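Local coordinates for thiosulfate sulfurtransferase (Pseudomonas aeruginosa, PDB 1YT8), which probably transfers sulfur from thiosulfate to cyanide, as rhodaneses do, in a chain built of four rhodanese-like repeats, at residues E32-Q37 / P485-Y490; R110-P115 / Y490-E495. All blocks are in the same frame, centred on the assembly; numbering follows the deposited sequence.

Interaction 1 of 2, residues E32-Q37 / P485-Y490; sequences EDPFAQ and PRIDRY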
loop_
_atom_site.group_PDB
_atom_site.type_symbol
_atom_site.label_atom_id
_atom_site.label_comp_id
_atom_site.label_asym_id
_atom_site.label_seq_id
_atom_site.Cartn_x
_atom_site.Cartn_y
_atom_site.Cartn_z
ATOM N N GLU A 32 -12.577 1.184 0.528
ATOM C CA GLU A 32 -11.622 1.967 -0.247
ATOM C C GLU A 32 -12.196 2.925 -1.287
ATOM O O GLU A 32 -11.711 4.047 -1.411
ATOM C CB GLU A 32 -10.589 1.050 -0.920
ATOM C CG GLU A 32 -9.392 1.825 -1.482
ATOM C CD GLU A 32 -8.355 0.944 -2.157
ATOM O OE1 GLU A 32 -8.684 0.302 -3.177
ATOM O OE2 GLU A 32 -7.203 0.902 -1.672
ATOM N N ASP A 33 -13.219 2.515 -2.036
ATOM C CA ASP A 33 -13.745 3.428 -3.045
ATOM C C ASP A 33 -14.283 4.728 -2.442
ATOM O O ASP A 33 -13.983 5.809 -2.942
ATOM C CB ASP A 33 -14.807 2.754 -3.917
ATOM C CG ASP A 33 -15.060 3.526 -5.201
ATOM O OD1 ASP A 33 -14.076 3.858 -5.897
ATOM O OD2 ASP A 33 -16.233 3.804 -5.515
ATOM N N PRO A 34 -15.100 4.649 -1.378
ATOM C CA PRO A 34 -15.573 5.930 -0.836
ATOM C C PRO A 34 -14.419 6.738 -0.218
ATOM O O PRO A 34 -14.406 7.965 -0.286
ATOM C CB PRO A 34 -16.648 5.517 0.176
ATOM C CG PRO A 34 -16.367 4.064 0.459
ATOM C CD PRO A 34 -15.899 3.527 -0.859
ATOM N N PHE A 35 -13.449 6.041 0.369
ATOM C CA PHE A 35 -12.272 6.690 0.952
ATOM C C PHE A 35 -11.576 7.490 -0.148
ATOM O O PHE A 35 -11.217 8.648 0.038
ATOM C CB PHE A 35 -11.301 5.626 1.489
ATOM C CG PHE A 35 -9.896 6.130 1.726
ATOM C CD1 PHE A 35 -9.594 6.921 2.830
ATOM C CD2 PHE A 35 -8.864 5.781 0.853
ATOM C CE1 PHE A 35 -8.281 7.356 3.067
ATOM C CE2 PHE A 35 -7.555 6.209 1.079
ATOM C CZ PHE A 35 -7.263 6.998 2.189
ATOM N N ALA A 36 -11.409 6.857 -1.303
ATOM C CA ALA A 36 -10.739 7.479 -2.436
ATOM C C ALA A 36 -11.434 8.710 -3.017
ATOM O O ALA A 36 -10.845 9.424 -3.825
ATOM C CB ALA A 36 -10.517 6.444 -3.528
ATOM N N GLN A 37 -12.677 8.969 -2.618
ATOM C CA GLN A 37 -13.384 10.141 -3.133
ATOM C C GLN A 37 -13.091 11.398 -2.319
ATOM O O GLN A 37 -13.158 12.511 -2.845
ATOM C CB GLN A 37 -14.898 9.891 -3.167
ATOM C CG GLN A 37 -15.281 8.610 -3.893
ATOM C CD GLN A 37 -14.574 8.457 -5.233
ATOM O OE1 GLN A 37 -14.075 7.378 -5.568
ATOM N NE2 GLN A 37 -14.531 9.535 -6.008
ATOM N N PRO A 485 -22.666 -3.760 -2.773
ATOM C CA PRO A 485 -22.124 -3.004 -3.907
ATOM C C PRO A 485 -20.602 -3.178 -3.975
ATOM O O PRO A 485 -19.943 -3.230 -2.940
ATOM C CB PRO A 485 -22.531 -1.570 -3.583
ATOM C CG PRO A 485 -22.435 -1.544 -2.079
ATOM C CD PRO A 485 -23.096 -2.855 -1.690
ATOM N N ARG A 486 -20.046 -3.274 -5.182
ATOM C CA ARG A 486 -18.599 -3.439 -5.327
ATOM C C ARG A 486 -17.855 -2.125 -5.131
ATOM O O ARG A 486 -17.462 -1.473 -6.098
ATOM C CB ARG A 486 -18.236 -4.018 -6.700
ATOM C CG ARG A 486 -18.585 -5.482 -6.879
ATOM C CD ARG A 486 -18.034 -6.035 -8.192
ATOM N NE ARG A 486 -16.575 -6.124 -8.200
ATOM C CZ ARG A 486 -15.865 -6.633 -9.205
ATOM N NH1 ARG A 486 -16.481 -7.095 -10.284
ATOM N NH2 ARG A 486 -14.541 -6.695 -9.127
ATOM N N ILE A 487 -17.662 -1.745 -3.874
ATOM C CA ILE A 487 -16.953 -0.513 -3.545
ATOM C C ILE A 487 -15.712 -0.814 -2.710
ATOM O O ILE A 487 -15.103 0.098 -2.144
ATOM C CB ILE A 487 -17.854 0.444 -2.735
ATOM C CG1 ILE A 487 -18.344 -0.260 -1.463
ATOM C CG2 ILE A 487 -19.022 0.911 -3.594
ATOM C CD1 ILE A 487 -19.102 0.641 -0.502
ATOM N N ASP A 488 -15.331 -2.088 -2.640
ATOM C CA ASP A 488 -14.182 -2.476 -1.839
ATOM C C ASP A 488 -12.828 -2.107 -2.435
ATOM O O ASP A 488 -11.815 -2.157 -1.740
ATOM C CB ASP A 488 -14.245 -3.978 -1.491
ATOM C CG ASP A 488 -14.249 -4.890 -2.713
ATOM O OD1 ASP A 488 -14.789 -4.508 -3.771
ATOM O OD2 ASP A 488 -13.730 -6.019 -2.597
ATOM N N ARG A 489 -12.810 -1.715 -3.707
ATOM C CA ARG A 489 -11.562 -1.315 -4.350
ATOM C C ARG A 489 -11.695 -0.087 -5.244
ATOM O O ARG A 489 -12.597 0.003 -6.075
ATOM C CB ARG A 489 -10.970 -2.467 -5.174
ATOM C CG ARG A 489 -9.775 -2.027 -6.023
ATOM C CD ARG A 489 -9.040 -3.180 -6.675
ATOM N NE ARG A 489 -7.936 -2.691 -7.500
ATOM C CZ ARG A 489 -8.090 -2.037 -8.648
ATOM N NH1 ARG A 489 -9.307 -1.797 -9.122
ATOM N NH2 ARG A 489 -7.026 -1.597 -9.311
ATOM N N TYR A 490 -10.782 0.861 -5.067
ATOM C CA TYR A 490 -10.769 2.069 -5.881
ATOM C C TYR A 490 -10.117 1.718 -7.214
ATOM O O TYR A 490 -9.028 1.145 -7.245
ATOM C CB TYR A 490 -9.961 3.169 -5.187
ATOM C CG TYR A 490 -9.620 4.338 -6.088
ATOM C CD1 TYR A 490 -10.618 5.043 -6.762
ATOM C CD2 TYR A 490 -8.297 4.751 -6.252
ATOM C CE1 TYR A 490 -10.304 6.139 -7.582
ATOM C CE2 TYR A 490 -7.971 5.841 -7.070
ATOM C CZ TYR A 490 -8.977 6.530 -7.729
ATOM O OH TYR A 490 -8.659 7.612 -8.525
HETATM O O HOH W 1 -12.175 -1.835 0.944
HETATM O O HOH W 2 -16.788 1.255 -6.979
#
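Tyr490 lays one face of its ring against the methyl of Ala36, a CH-pi contact in which CB lies 3.7 Å from the ring centroid, displaced toward CG and CD1. With CG anti to the backbone N (chi1 166°), Tyr490 sets CG 3.4 Å from Ala36 CB, and a side chain as small as alanine lets the ring face come this close. Asp33 meets the same ring differently: OD1 lies at the edge, in the ring plane, 3.8 Å from CD1, with carboxylate and ring nearly coplanar. Glu32, extended beyond CG, crosses the tyrosine at about a right angle, and its OE1 takes the amide N of Tyr490 on the anti side at 2.9 Å, nearly straight (171°). OE2 pairs with Arg492, so a single carboxylate grips both a backbone N-H and a charge.

At the other end, Asp33 N donates to Ile487 O over 3.1 Å. N-H groups in the first turn of a helix have no acceptor within it, and a loop carbonyl serves this one; a water bound to Asp488 O accepts from Glu32 N. Pro34 CD packs on Ile487 CB at 4.1 Å. Helix 32-35, between strands 25-28 and 44-45 in the chain, is thus joined to the loop between helices 464-470 and 501-512, while Asp488 and Arg486 rest on Trp414 of strand 413-414.

Interaction 2 of 2, residues R110-P115 / Y490-E495; sequences RDVNVP and YRRPYE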
loop_
_atom_site.group_PDB
_atom_site.type_symbol
_atom_site.label_atom_id
_atom_site.label_comp_id
_atom_site.label_asym_id
_atom_site.label_seq_id
_atom_site.Cartn_x
_atom_site.Cartn_y
_atom_site.Cartn_z
ATOM N N ARG A 110 -8.616 13.384 -2.846
ATOM C CA ARG A 110 -9.190 12.175 -3.419
ATOM C C ARG A 110 -8.021 11.262 -3.770
ATOM O O ARG A 110 -6.858 11.632 -3.570
ATOM C CB ARG A 110 -10.024 12.473 -4.669
ATOM C CG ARG A 110 -9.281 13.193 -5.770
ATOM C CD ARG A 110 -10.056 13.136 -7.086
ATOM N NE ARG A 110 -10.070 11.788 -7.650
ATOM C CZ ARG A 110 -11.077 10.927 -7.537
ATOM N NH1 ARG A 110 -12.181 11.260 -6.878
ATOM N NH2 ARG A 110 -10.975 9.721 -8.081
ATOM N N ASP A 111 -8.344 10.077 -4.281
ATOM C CA ASP A 111 -7.371 9.055 -4.669
ATOM C C ASP A 111 -6.716 8.388 -3.460
ATOM O O ASP A 111 -7.185 8.547 -2.330
ATOM C CB ASP A 111 -6.299 9.644 -5.599
ATOM C CG ASP A 111 -5.857 8.659 -6.667
ATOM O OD1 ASP A 111 -5.041 7.761 -6.370
ATOM O OD2 ASP A 111 -6.345 8.768 -7.810
ATOM N N VAL A 112 -5.644 7.632 -3.700
ATOM C CA VAL A 112 -4.943 6.924 -2.626
ATOM C C VAL A 112 -3.451 7.268 -2.561
ATOM O O VAL A 112 -2.884 7.771 -3.532
ATOM C CB VAL A 112 -5.091 5.390 -2.790
ATOM C CG1 VAL A 112 -6.561 5.000 -2.754
ATOM C CG2 VAL A 112 -4.457 4.939 -4.109
ATOM N N ASN A 113 -2.832 6.989 -1.412
ATOM C CA ASN A 113 -1.406 7.253 -1.175
ATOM C C ASN A 113 -1.086 8.708 -1.525
ATOM O O ASN A 113 -0.058 9.013 -2.140
ATOM C CB ASN A 113 -0.543 6.311 -2.026
ATOM C CG ASN A 113 -0.985 4.855 -1.923
ATOM O OD1 ASN A 113 -1.174 4.189 -2.941
ATOM N ND2 ASN A 113 -1.145 4.355 -0.699
ATOM N N VAL A 114 -1.968 9.605 -1.095
ATOM C CA VAL A 114 -1.838 11.027 -1.391
ATOM C C VAL A 114 -0.569 11.705 -0.873
ATOM O O VAL A 114 0.060 12.472 -1.605
ATOM C CB VAL A 114 -3.095 11.784 -0.912
ATOM C CG1 VAL A 114 -3.001 13.261 -1.280
ATOM C CG2 VAL A 114 -4.329 11.165 -1.569
ATOM N N PRO A 115 -0.172 11.443 0.383
ATOM C CA PRO A 115 1.053 12.100 0.854
ATOM C C PRO A 115 2.236 11.774 -0.061
ATOM O O PRO A 115 3.011 12.659 -0.440
ATOM C CB PRO A 115 1.232 11.526 2.257
ATOM C CG PRO A 115 -0.188 11.325 2.713
ATOM C CD PRO A 115 -0.835 10.714 1.480
ATOM N N TYR A 490 -10.782 0.861 -5.067
ATOM C CA TYR A 490 -10.769 2.069 -5.881
ATOM C C TYR A 490 -10.117 1.718 -7.214
ATOM O O TYR A 490 -9.028 1.145 -7.245
ATOM C CB TYR A 490 -9.961 3.169 -5.187
ATOM C CG TYR A 490 -9.620 4.338 -6.088
ATOM C CD1 TYR A 490 -10.618 5.043 -6.762
ATOM C CD2 TYR A 490 -8.297 4.751 -6.252
ATOM C CE1 TYR A 490 -10.304 6.139 -7.582
ATOM C CE2 TYR A 490 -7.971 5.841 -7.070
ATOM C CZ TYR A 490 -8.977 6.530 -7.729
ATOM O OH TYR A 490 -8.659 7.612 -8.525
ATOM N N ARG A 491 -10.789 2.054 -8.308
ATOM C CA ARG A 491 -10.272 1.775 -9.644
ATOM C C ARG A 491 -9.159 2.770 -9.974
ATOM O O ARG A 491 -9.414 3.852 -10.494
ATOM C CB ARG A 491 -11.404 1.888 -10.669
ATOM C CG ARG A 491 -11.041 1.455 -12.078
ATOM C CD ARG A 491 -12.233 1.626 -13.014
ATOM N NE ARG A 491 -11.965 1.134 -14.363
ATOM C CZ ARG A 491 -12.839 1.195 -15.365
ATOM N NH1 ARG A 491 -14.039 1.728 -15.169
ATOM N NH2 ARG A 491 -12.515 0.727 -16.564
ATOM N N ARG A 492 -7.923 2.401 -9.658
ATOM C CA ARG A 492 -6.779 3.264 -9.916
ATOM C C ARG A 492 -6.565 3.463 -11.421
ATOM O O ARG A 492 -6.343 2.506 -12.159
ATOM C CB ARG A 492 -5.531 2.657 -9.267
ATOM C CG ARG A 492 -5.639 2.520 -7.743
ATOM C CD ARG A 492 -4.697 1.449 -7.224
ATOM N NE ARG A 492 -4.572 1.431 -5.765
ATOM C CZ ARG A 492 -5.535 1.071 -4.920
ATOM N NH1 ARG A 492 -6.725 0.692 -5.369
ATOM N NH2 ARG A 492 -5.299 1.081 -3.613
ATOM N N PRO A 493 -6.627 4.717 -11.892
ATOM C CA PRO A 493 -6.442 5.029 -13.314
ATOM C C PRO A 493 -5.042 4.691 -13.810
ATOM O O PRO A 493 -4.806 4.610 -15.012
ATOM C CB PRO A 493 -6.715 6.533 -13.380
ATOM C CG PRO A 493 -7.615 6.777 -12.217
ATOM C CD PRO A 493 -6.985 5.932 -11.142
ATOM N N TYR A 494 -4.116 4.489 -12.876
ATOM C CA TYR A 494 -2.737 4.175 -13.233
ATOM C C TYR A 494 -2.388 2.691 -13.140
ATOM O O TYR A 494 -1.211 2.324 -13.149
ATOM C CB TYR A 494 -1.778 5.004 -12.372
ATOM C CG TYR A 494 -1.967 4.807 -10.891
ATOM C CD1 TYR A 494 -1.196 3.886 -10.186
ATOM C CD2 TYR A 494 -2.913 5.553 -10.188
ATOM C CE1 TYR A 494 -1.355 3.714 -8.810
ATOM C CE2 TYR A 494 -3.084 5.386 -8.814
ATOM C CZ TYR A 494 -2.298 4.468 -8.133
ATOM O OH TYR A 494 -2.440 4.317 -6.774
ATOM N N GLU A 495 -3.406 1.842 -13.037
ATOM C CA GLU A 495 -3.193 0.397 -12.994
ATOM C C GLU A 495 -4.050 -0.215 -14.098
ATOM O O GLU A 495 -5.206 0.162 -14.266
ATOM C CB GLU A 495 -3.602 -0.198 -11.640
ATOM C CG GLU A 495 -2.811 0.331 -10.450
ATOM C CD GLU A 495 -2.944 -0.551 -9.216
ATOM O OE1 GLU A 495 -3.918 -1.332 -9.131
ATOM O OE2 GLU A 495 -2.078 -0.453 -8.323
HETATM O O HOH W 3 -0.092 4.032 -5.512
HETATM O O HOH W 4 -2.134 1.805 -3.596
#
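Asp111 and Arg110 both bind the hydroxyl of Tyr490, one as acceptor and the other as donor. Tyr490 OH donates a hydrogen bond to Asp111 OD2 at 2.7 Å, reaching it from above the carboxylate plane, which stands 84° from the ring. Arg110 NH2 donates to Tyr490 OH over 3.2 Å in a bent bond (135°), the oxygen tilted out of the guanidinium plane; the bend of the arginine chain at chi3 (-70°) turns NE back. A phenol suits this place because its oxygen can donate and accept at once. The other carboxylate oxygen, OD1, accepts from Val112 N at 2.7 Å and also pairs with Lys117.

Water carries a second set of polar links. Asn113 OD1 accepts from two waters, one bound to Tyr494 OH and the other accepting from Arg492 NH2, which is also salt-bridged to Glu32, while Asn113 ND2 is held by Asp315.

Van der Waals contact falls to Val112, whose two branches diverge: CG1 lies 3.9 Å from Tyr490 CD2, and CG2 comes 3.4 Å from Tyr494 OH. A branched aliphatic residue can thus touch both tyrosines, one branch to each, and it lies over one face of the Arg492 guanidinium, CG2 3.9 Å from Arg492 NE. Arg492 to Glu495 form a type I beta turn. Segment 110-115 leads into helix 114-127; Phe35 of helix 32-35 touches Val112, and helix 501-512 sets Tyr507 against Asp111, Pro493 and Tyr494.

Interactions 1 and 2 share Tyr490, and their centres lie 10 Å apart. In interaction 1 its backbone N and ring are held, in interaction 2 its hydroxyl. Two direct links join them further: a salt bridge of 2.7 Å from Glu32 OE2 to Arg492 NH2, and a probable hydrogen bond of 2.6 Å between Ala36 O and Asp111 N. Together they fasten the loop between helices 464-470 and 501-512 to segments 32-37 and 110-115. A sulfite about 5 Å from the Tyr494 side chain and a glycerol about 5 Å from that of Glu32 probably come from the crystallisation liquor; the sulfite pocket comprises Cys193 to Arg198 and Gln312, none of them from either contact.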